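Local coordinates for putative peptidase (PDB 4L8K), which probably cleaves peptide bonds as a serine peptidase of family S41, with its substrates not established, at residues 90-99 / 289-300; 105-113 / 123-132. All coordinates share one frame; numbering follows the deposited sequence.

Contact 1: 90-99 / 289-300; sequences NFYKEIQDNY and AITGEDIMKGRD
Asn90, Asn98 and Tyr99 each spend a polar group on the backbone of residues 289-300, an example of side chains from a helix, 93-100, and from the loop before it binding main-chain groups beside both ends of a short helix, 292-296. Asn98 ND2 gives the shortest of these bonds, 2.7 Å to Gly298 O, lying in the carbonyl plane on a lone pair, with the oxygen close to the amide plane. Gly298 closes helix 292-296 as a Schellman motif, and its positive phi as well as the nearby amide of Asn98 suit a glycine. Tyr99 OH accepts from Asp300 N almost straight, at 173°, near the plane of the ring. A phenylalanine in place of Tyr99 would probably leave Asp300 N without this acceptor and Glu304, the other partner of the hydroxyl, without its mate. Asn90 OD1 takes Ile290 N at 3.0 Å.

Apolar contacts fill the space between. Ile95 divides its branches: CD1 rests 3.5 Å from Gly298 CA, while CG2, anti to the backbone N, meets Asp300 CB at 3.7 Å. Tyr92 crosses Ile295 at about a right angle, its CE2 lying 3.7 Å from Ile295 CD1.

Asp300 N-caps helix 301-311, whose Ile302 and Ile303 touch Asn90 and Tyr99 respectively, and forms a salt bridge with Arg155. Toward the sheet, Gln96 NE2 bonds Tyr122 OH on strand 120-125.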
loop_
_atom_site.group_PDB
_atom_site.type_symbol
_atom_site.label_atom_id
_atom_site.label_comp_id
_atom_site.label_asym_id
_atom_site.label_seq_id
_atom_site.Cartn_x
_atom_site.Cartn_y
_atom_site.Cartn_z
ATOM N N ASN A 90 6.352 -1.960 13.043
ATOM C CA ASN A 90 5.569 -0.749 13.422
ATOM C C ASN A 90 4.097 -1.037 13.617
ATOM O O ASN A 90 3.255 -0.127 13.497
ATOM C CB ASN A 90 5.776 0.412 12.412
ATOM C CG ASN A 90 7.082 1.143 12.651
ATOM O OD1 ASN A 90 7.505 1.334 13.783
ATOM N ND2 ASN A 90 7.766 1.534 11.605
ATOM N N PHE A 91 3.789 -2.295 13.998
ATOM C CA PHE A 91 2.432 -2.778 14.298
ATOM C C PHE A 91 2.552 -4.119 15.008
ATOM O O PHE A 91 3.341 -4.957 14.579
ATOM C CB PHE A 91 1.566 -2.927 13.010
ATOM C CG PHE A 91 0.151 -3.389 13.274
ATOM C CD1 PHE A 91 -0.840 -2.480 13.638
ATOM C CD2 PHE A 91 -0.179 -4.738 13.209
ATOM C CE1 PHE A 91 -2.140 -2.908 13.932
ATOM C CE2 PHE A 91 -1.479 -5.174 13.504
ATOM C CZ PHE A 91 -2.448 -4.254 13.859
ATOM N N TYR A 92 1.789 -4.309 16.092
ATOM C CA TYR A 92 1.739 -5.552 16.859
ATOM C C TYR A 92 0.328 -5.706 17.318
ATOM O O TYR A 92 -0.196 -4.824 18.021
ATOM C CB TYR A 92 2.728 -5.555 18.058
ATOM C CG TYR A 92 4.167 -5.318 17.645
ATOM C CD1 TYR A 92 4.962 -6.364 17.181
ATOM C CD2 TYR A 92 4.717 -4.035 17.660
ATOM C CE1 TYR A 92 6.282 -6.145 16.780
ATOM C CE2 TYR A 92 6.024 -3.805 17.247
ATOM C CZ TYR A 92 6.807 -4.863 16.821
ATOM O OH TYR A 92 8.097 -4.628 16.431
ATOM N N LYS A 93 -0.316 -6.789 16.890
ATOM C CA LYS A 93 -1.702 -7.113 17.233
ATOM C C LYS A 93 -1.884 -7.160 18.771
ATOM O O LYS A 93 -2.864 -6.626 19.289
ATOM C CB LYS A 93 -2.077 -8.461 16.565
ATOM C CG LYS A 93 -3.401 -9.100 16.986
ATOM C CD LYS A 93 -4.627 -8.497 16.285
ATOM C CE LYS A 93 -5.919 -9.261 16.539
ATOM N NZ LYS A 93 -6.228 -9.459 17.996
ATOM N N GLU A 94 -0.914 -7.751 19.490
ATOM C CA GLU A 94 -0.945 -7.900 20.955
ATOM C C GLU A 94 -0.966 -6.523 21.646
ATOM O O GLU A 94 -1.661 -6.361 22.649
ATOM C CB GLU A 94 0.247 -8.751 21.459
ATOM C CG GLU A 94 0.274 -10.165 20.894
ATOM C CD GLU A 94 0.767 -10.398 19.466
ATOM O OE1 GLU A 94 1.298 -9.456 18.823
ATOM O OE2 GLU A 94 0.619 -11.552 18.998
ATOM N N ILE A 95 -0.238 -5.527 21.097
ATOM C CA ILE A 95 -0.241 -4.166 21.650
ATOM C C ILE A 95 -1.572 -3.469 21.253
ATOM O O ILE A 95 -2.175 -2.783 22.072
ATOM C CB ILE A 95 1.015 -3.364 21.211
ATOM C CG1 ILE A 95 2.336 -3.949 21.783
ATOM C CG2 ILE A 95 0.885 -1.860 21.519
ATOM C CD1 ILE A 95 2.664 -3.923 23.272
ATOM N N GLN A 96 -2.041 -3.687 20.017
ATOM C CA GLN A 96 -3.307 -3.152 19.539
ATOM C C GLN A 96 -4.498 -3.655 20.423
ATOM O O GLN A 96 -5.429 -2.881 20.691
ATOM C CB GLN A 96 -3.520 -3.506 18.072
ATOM C CG GLN A 96 -4.742 -2.807 17.479
ATOM C CD GLN A 96 -5.169 -3.412 16.175
ATOM O OE1 GLN A 96 -5.265 -4.636 16.014
ATOM N NE2 GLN A 96 -5.443 -2.546 15.218
ATOM N N ASP A 97 -4.426 -4.927 20.910
ATOM C CA ASP A 97 -5.414 -5.535 21.828
ATOM C C ASP A 97 -5.615 -4.682 23.084
ATOM O O ASP A 97 -6.710 -4.683 23.634
ATOM C CB ASP A 97 -5.008 -6.965 22.250
ATOM C CG ASP A 97 -5.057 -8.012 21.144
ATOM O OD1 ASP A 97 -5.801 -7.812 20.167
ATOM O OD2 ASP A 97 -4.339 -9.031 21.254
ATOM N N ASN A 98 -4.585 -3.925 23.519
ATOM C CA ASN A 98 -4.695 -3.054 24.690
ATOM C C ASN A 98 -5.594 -1.835 24.436
ATOM O O ASN A 98 -6.093 -1.240 25.386
ATOM C CB ASN A 98 -3.318 -2.601 25.154
ATOM C CG ASN A 98 -2.472 -3.730 25.654
ATOM O OD1 ASN A 98 -2.979 -4.785 26.022
ATOM N ND2 ASN A 98 -1.161 -3.537 25.669
ATOM N N TYR A 99 -5.791 -1.472 23.175
ATOM C CA TYR A 99 -6.617 -0.351 22.743
ATOM C C TYR A 99 -7.994 -0.829 22.315
ATOM O O TYR A 99 -8.999 -0.229 22.708
ATOM C CB TYR A 99 -5.938 0.432 21.596
ATOM C CG TYR A 99 -4.621 1.057 22.018
ATOM C CD1 TYR A 99 -3.436 0.324 21.984
ATOM C CD2 TYR A 99 -4.569 2.362 22.505
ATOM C CE1 TYR A 99 -2.233 0.873 22.428
ATOM C CE2 TYR A 99 -3.362 2.932 22.919
ATOM C CZ TYR A 99 -2.198 2.178 22.888
ATOM O OH TYR A 99 -1.004 2.713 23.311
ATOM N N ALA A 289 7.731 5.769 14.913
ATOM C CA ALA A 289 8.071 4.350 15.005
ATOM C C ALA A 289 7.718 3.821 16.379
ATOM O O ALA A 289 7.952 4.522 17.367
ATOM C CB ALA A 289 9.580 4.132 14.735
ATOM N N ILE A 290 7.194 2.577 16.460
ATOM C CA ILE A 290 6.932 1.938 17.762
ATOM C C ILE A 290 8.304 1.709 18.451
ATOM O O ILE A 290 9.232 1.192 17.836
ATOM C CB ILE A 290 6.072 0.648 17.662
ATOM C CG1 ILE A 290 4.656 0.994 17.113
ATOM C CG2 ILE A 290 5.964 -0.062 19.051
ATOM C CD1 ILE A 290 3.730 -0.210 16.973
ATOM N N THR A 291 8.435 2.193 19.691
ATOM C CA THR A 291 9.688 2.078 20.425
ATOM C C THR A 291 9.710 0.829 21.278
ATOM O O THR A 291 8.657 0.335 21.689
ATOM C CB THR A 291 9.939 3.323 21.262
ATOM O OG1 THR A 291 8.943 3.393 22.272
ATOM C CG2 THR A 291 9.945 4.583 20.422
ATOM N N GLY A 292 10.912 0.351 21.545
ATOM C CA GLY A 292 11.154 -0.821 22.387
ATOM C C GLY A 292 10.620 -0.652 23.806
ATOM O O GLY A 292 10.065 -1.603 24.362
ATOM N N GLU A 293 10.706 0.576 24.377
ATOM C CA GLU A 293 10.205 0.844 25.718
ATOM C C GLU A 293 8.671 0.984 25.731
ATOM O O GLU A 293 8.062 0.720 26.762
ATOM C CB GLU A 293 10.890 2.071 26.366
ATOM C CG GLU A 293 10.685 3.413 25.665
ATOM C CD GLU A 293 11.601 3.731 24.494
ATOM O OE1 GLU A 293 12.381 2.851 24.054
ATOM O OE2 GLU A 293 11.536 4.887 24.020
ATOM N N ASP A 294 8.044 1.384 24.619
ATOM C CA ASP A 294 6.582 1.454 24.604
ATOM C C ASP A 294 5.962 0.051 24.570
ATOM O O ASP A 294 4.904 -0.142 25.175
ATOM C CB ASP A 294 6.039 2.316 23.454
ATOM C CG ASP A 294 5.899 3.775 23.847
ATOM O OD1 ASP A 294 5.802 4.059 25.071
ATOM O OD2 ASP A 294 5.779 4.621 22.941
ATOM N N ILE A 295 6.623 -0.916 23.878
ATOM C CA ILE A 295 6.200 -2.317 23.780
ATOM C C ILE A 295 6.178 -2.891 25.188
ATOM O O ILE A 295 5.201 -3.544 25.577
ATOM C CB ILE A 295 7.145 -3.117 22.830
ATOM C CG1 ILE A 295 6.858 -2.770 21.353
ATOM C CG2 ILE A 295 7.081 -4.651 23.085
ATOM C CD1 ILE A 295 7.979 -3.174 20.344
HETATM N N MSE A 296 7.257 -2.593 25.957
HETATM C CA MSE A 296 7.421 -3.023 27.347
HETATM C C MSE A 296 6.351 -2.417 28.268
HETATM O O MSE A 296 6.071 -2.960 29.333
HETATM C CB MSE A 296 8.814 -2.645 27.836
HETATM C CG MSE A 296 9.892 -3.446 27.159
HETATM SE SE MSE A 296 11.594 -3.009 27.845
HETATM C CE MSE A 296 12.537 -4.612 27.242
ATOM N N LYS A 297 5.750 -1.289 27.864
ATOM C CA LYS A 297 4.688 -0.635 28.639
ATOM C C LYS A 297 3.303 -0.997 28.071
ATOM O O LYS A 297 2.303 -0.494 28.561
ATOM C CB LYS A 297 4.872 0.887 28.661
ATOM C CG LYS A 297 6.101 1.364 29.428
ATOM C CD LYS A 297 6.262 2.859 29.277
ATOM C CE LYS A 297 7.718 3.258 29.247
ATOM N NZ LYS A 297 7.917 4.577 28.601
ATOM N N GLY A 298 3.278 -1.869 27.052
ATOM C CA GLY A 298 2.088 -2.305 26.314
ATOM C C GLY A 298 1.460 -1.193 25.496
ATOM O O GLY A 298 0.252 -1.228 25.215
ATOM N N ARG A 299 2.287 -0.193 25.107
ATOM C CA ARG A 299 1.843 0.996 24.365
ATOM C C ARG A 299 2.251 0.977 22.908
ATOM O O ARG A 299 3.323 0.469 22.559
ATOM C CB ARG A 299 2.432 2.263 25.003
ATOM C CG ARG A 299 1.805 2.672 26.322
ATOM C CD ARG A 299 2.727 3.634 27.064
ATOM N NE ARG A 299 3.117 4.806 26.262
ATOM C CZ ARG A 299 2.507 5.988 26.300
ATOM N NH1 ARG A 299 1.463 6.181 27.099
ATOM N NH2 ARG A 299 2.944 6.989 25.555
ATOM N N ASP A 300 1.408 1.581 22.060
ATOM C CA ASP A 300 1.693 1.739 20.640
ATOM C C ASP A 300 2.084 3.197 20.460
ATOM O O ASP A 300 1.227 4.071 20.567
ATOM C CB ASP A 300 0.445 1.343 19.784
ATOM C CG ASP A 300 0.642 1.351 18.271
ATOM O OD1 ASP A 300 1.283 2.293 17.754
ATOM O OD2 ASP A 300 0.105 0.442 17.593
HETATM O O HOH W 1 9.646 0.375 15.497
HETATM O O HOH W 2 0.634 -2.022 17.623
#

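Contact 2: 105-113 / 123-132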
loop_
_atom_site.group_PDB
_atom_site.type_symbol
_atom_site.label_atom_id
_atom_site.label_comp_id
_atom_site.label_asym_id
_atom_site.label_seq_id
_atom_site.Cartn_x
_atom_site.Cartn_y
_atom_site.Cartn_z
ATOM N N LYS A 105 -16.284 -2.547 18.417
ATOM C CA LYS A 105 -17.414 -2.812 17.535
ATOM C C LYS A 105 -16.925 -3.338 16.203
ATOM O O LYS A 105 -15.813 -3.005 15.791
ATOM C CB LYS A 105 -18.242 -1.529 17.331
ATOM C CG LYS A 105 -18.487 -0.660 18.574
ATOM C CD LYS A 105 -19.508 -1.264 19.476
ATOM C CE LYS A 105 -19.949 -0.250 20.494
ATOM N NZ LYS A 105 -20.830 -0.867 21.517
ATOM N N ILE A 106 -17.759 -4.160 15.517
ATOM C CA ILE A 106 -17.436 -4.750 14.207
ATOM C C ILE A 106 -18.468 -4.283 13.170
ATOM O O ILE A 106 -19.641 -4.579 13.308
ATOM C CB ILE A 106 -17.339 -6.307 14.266
ATOM C CG1 ILE A 106 -16.175 -6.743 15.168
ATOM C CG2 ILE A 106 -17.210 -6.899 12.837
ATOM C CD1 ILE A 106 -16.203 -8.240 15.598
ATOM N N ALA A 107 -18.017 -3.550 12.144
ATOM C CA ALA A 107 -18.879 -3.061 11.053
ATOM C C ALA A 107 -18.192 -3.418 9.726
ATOM O O ALA A 107 -17.282 -2.701 9.268
ATOM C CB ALA A 107 -19.097 -1.556 11.176
ATOM N N GLY A 108 -18.579 -4.569 9.173
ATOM C CA GLY A 108 -17.960 -5.117 7.974
ATOM C C GLY A 108 -16.526 -5.485 8.297
ATOM O O GLY A 108 -16.270 -6.114 9.323
ATOM N N GLY A 109 -15.587 -5.015 7.479
ATOM C CA GLY A 109 -14.162 -5.251 7.672
ATOM C C GLY A 109 -13.505 -4.310 8.670
ATOM O O GLY A 109 -12.295 -4.373 8.861
HETATM N N MSE A 110 -14.279 -3.436 9.330
HETATM C CA MSE A 110 -13.754 -2.491 10.332
HETATM C C MSE A 110 -13.969 -2.945 11.772
HETATM O O MSE A 110 -15.043 -3.454 12.133
HETATM C CB MSE A 110 -14.402 -1.097 10.207
HETATM C CG MSE A 110 -14.063 -0.367 8.926
HETATM SE SE MSE A 110 -15.003 1.372 8.825
HETATM C CE MSE A 110 -16.891 0.805 9.125
ATOM N N LYS A 111 -12.952 -2.667 12.602
ATOM C CA LYS A 111 -12.979 -2.790 14.051
ATOM C C LYS A 111 -12.927 -1.366 14.539
ATOM O O LYS A 111 -12.078 -0.595 14.055
ATOM C CB LYS A 111 -11.809 -3.611 14.625
ATOM C CG LYS A 111 -11.769 -5.065 14.220
ATOM C CD LYS A 111 -10.558 -5.704 14.886
ATOM C CE LYS A 111 -10.422 -7.179 14.603
ATOM N NZ LYS A 111 -9.134 -7.691 15.181
ATOM N N TYR A 112 -13.855 -0.961 15.434
ATOM C CA TYR A 112 -13.821 0.435 15.843
ATOM C C TYR A 112 -14.168 0.614 17.313
ATOM O O TYR A 112 -14.916 -0.167 17.893
ATOM C CB TYR A 112 -14.671 1.326 14.918
ATOM C CG TYR A 112 -16.170 1.115 14.984
ATOM C CD1 TYR A 112 -16.788 0.087 14.261
ATOM C CD2 TYR A 112 -16.988 2.000 15.682
ATOM C CE1 TYR A 112 -18.182 -0.089 14.291
ATOM C CE2 TYR A 112 -18.382 1.844 15.706
ATOM C CZ TYR A 112 -18.975 0.804 15.007
ATOM O OH TYR A 112 -20.351 0.673 15.060
ATOM N N LYS A 113 -13.578 1.635 17.923
ATOM C CA LYS A 113 -13.759 1.938 19.340
ATOM C C LYS A 113 -13.364 3.380 19.657
ATOM O O LYS A 113 -12.399 3.894 19.096
ATOM C CB LYS A 113 -12.887 0.972 20.177
ATOM C CG LYS A 113 -13.208 0.954 21.656
ATOM C CD LYS A 113 -12.287 0.045 22.395
ATOM C CE LYS A 113 -12.590 0.021 23.863
ATOM N NZ LYS A 113 -11.841 -1.079 24.531
ATOM N N VAL A 123 -10.395 3.556 14.315
ATOM C CA VAL A 123 -10.807 2.522 13.362
ATOM C C VAL A 123 -9.566 1.726 12.934
ATOM O O VAL A 123 -8.551 2.310 12.562
ATOM C CB VAL A 123 -11.573 3.070 12.099
ATOM C CG1 VAL A 123 -12.046 1.935 11.186
ATOM C CG2 VAL A 123 -12.752 3.972 12.476
ATOM N N TYR A 124 -9.655 0.399 12.977
ATOM C CA TYR A 124 -8.649 -0.455 12.370
ATOM C C TYR A 124 -9.290 -1.136 11.154
ATOM O O TYR A 124 -10.340 -1.788 11.263
ATOM C CB TYR A 124 -8.019 -1.488 13.313
ATOM C CG TYR A 124 -6.939 -2.271 12.594
ATOM C CD1 TYR A 124 -5.799 -1.634 12.105
ATOM C CD2 TYR A 124 -7.090 -3.629 12.329
ATOM C CE1 TYR A 124 -4.823 -2.332 11.396
ATOM C CE2 TYR A 124 -6.103 -4.348 11.649
ATOM C CZ TYR A 124 -4.986 -3.686 11.155
ATOM O OH TYR A 124 -4.031 -4.338 10.422
ATOM N N TYR A 125 -8.680 -0.937 9.991
ATOM C CA TYR A 125 -9.135 -1.552 8.756
ATOM C C TYR A 125 -7.964 -2.387 8.201
ATOM O O TYR A 125 -7.055 -1.856 7.560
ATOM C CB TYR A 125 -9.647 -0.480 7.770
ATOM C CG TYR A 125 -10.361 -1.081 6.576
ATOM C CD1 TYR A 125 -11.444 -1.938 6.744
ATOM C CD2 TYR A 125 -9.965 -0.780 5.281
ATOM C CE1 TYR A 125 -12.107 -2.492 5.646
ATOM C CE2 TYR A 125 -10.629 -1.318 4.178
ATOM C CZ TYR A 125 -11.716 -2.154 4.367
ATOM O OH TYR A 125 -12.369 -2.698 3.294
ATOM N N GLY A 126 -7.971 -3.678 8.523
ATOM C CA GLY A 126 -6.883 -4.584 8.181
ATOM C C GLY A 126 -6.772 -5.043 6.747
ATOM O O GLY A 126 -5.700 -5.490 6.330
ATOM N N SER A 127 -7.877 -5.019 5.995
ATOM C CA SER A 127 -7.862 -5.541 4.625
ATOM C C SER A 127 -8.894 -4.874 3.743
ATOM O O SER A 127 -10.062 -4.870 4.108
ATOM C CB SER A 127 -8.122 -7.055 4.641
ATOM O OG SER A 127 -8.121 -7.569 3.317
ATOM N N PHE A 128 -8.486 -4.406 2.548
ATOM C CA PHE A 128 -9.418 -3.856 1.557
ATOM C C PHE A 128 -10.170 -5.000 0.821
ATOM O O PHE A 128 -10.954 -4.710 -0.077
ATOM C CB PHE A 128 -8.726 -2.878 0.558
ATOM C CG PHE A 128 -8.508 -1.496 1.126
ATOM C CD1 PHE A 128 -9.531 -0.564 1.137
ATOM C CD2 PHE A 128 -7.308 -1.160 1.731
ATOM C CE1 PHE A 128 -9.344 0.695 1.717
ATOM C CE2 PHE A 128 -7.122 0.100 2.309
ATOM C CZ PHE A 128 -8.132 1.027 2.276
ATOM N N SER A 129 -9.941 -6.296 1.222
ATOM C CA SER A 129 -10.635 -7.491 0.718
ATOM C C SER A 129 -11.853 -7.782 1.584
ATOM O O SER A 129 -12.761 -8.490 1.175
ATOM C CB SER A 129 -9.713 -8.705 0.694
ATOM O OG SER A 129 -8.743 -8.596 -0.334
ATOM N N SER A 130 -11.867 -7.236 2.794
ATOM C CA SER A 130 -12.985 -7.348 3.721
ATOM C C SER A 130 -13.841 -6.105 3.524
ATOM O O SER A 130 -13.423 -5.002 3.865
ATOM C CB SER A 130 -12.477 -7.495 5.155
ATOM O OG SER A 130 -13.443 -8.156 5.953
ATOM N N GLY A 131 -14.990 -6.295 2.895
ATOM C CA GLY A 131 -15.936 -5.247 2.548
ATOM C C GLY A 131 -16.499 -4.370 3.644
ATOM O O GLY A 131 -16.700 -4.797 4.789
ATOM N N VAL A 132 -16.800 -3.131 3.252
ATOM C CA VAL A 132 -17.397 -2.121 4.122
ATOM C C VAL A 132 -18.574 -1.557 3.337
ATOM O O VAL A 132 -18.397 -1.125 2.208
ATOM C CB VAL A 132 -16.341 -1.053 4.604
ATOM C CG1 VAL A 132 -16.982 0.200 5.116
ATOM C CG2 VAL A 132 -15.441 -1.623 5.683
HETATM O O HOH W 3 -9.993 -4.458 10.413
HETATM O O HOH W 4 -10.445 -5.363 6.910
#
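Met110 and Val123 pack on one face of an antiparallel meander, strands 105-107, 110-115 and 120-125, which belongs to the mixed sheet of this S41 peptidase and illustrates how a tight turn, here the first of the meander, is shaped to meet a neighbouring loop, 126-132. The selenomethionine is the main bump. Its CG sits in a hollow lined by Val132 CG2 at 3.7 Å, Tyr125 CD1 and Val123 CG1, and the bend at chi3 (-53°) brings CE to Val132 CG1 while SE stays beside Val123 CG1. Farther along the same face, Tyr112 CB lies against Val123 CG2. Helix 134-143 covers this face, with Met140 touching both Tyr112 and Val123 and Leu137 touching Val132.

A second close fit depends on two glycines, Gly108 and Gly109, in the type II' turn from Ala107 to Met110. A beta carbon on Gly109 would probably clash with Ser130 O and crowd Tyr125 CE1. The Tyr125 ring turns its edge to this turn, CD1 lying 3.3 Å from Gly109 O, and Ser130 OG comes to 3.5 Å from Gly109 CA. Gly109 N bonds Gly131 O, and Tyr125 OH donates to Ser130 O, tying the loop back onto its own strand.

The strands themselves are joined at Lys111 and Tyr124, a hydrogen-bonded pair whose Lys111 N to Tyr124 O bond is nearly straight, at 177°. Water 3 donates to both Gly109 O and Tyr124 O and accepts from Gly126 N at 2.9 Å.

Overall arrangement
From the N terminus the chain first reaches residues 90-99, which find their partners only from residue 289 onward, so contact 1 closes a long loop of 189 residues. Contact 2 closes a short one, between 105-113 and 123-132, and lies wholly within that larger loop without crossing it. Helix 93-100 is followed, after a short link, by strand 105-107, the edge of the mixed sheet, and thus connects the two sites, whose centres are about 20 Å apart. They also touch: Phe91, just before the helix, meets the Tyr124 ring of contact 2, and Gln96 packs on it too. Together they tie the C-terminal helices 292-296 and 301-311, through residues 90-99, to strands 110-115 and 120-125 of the sheet.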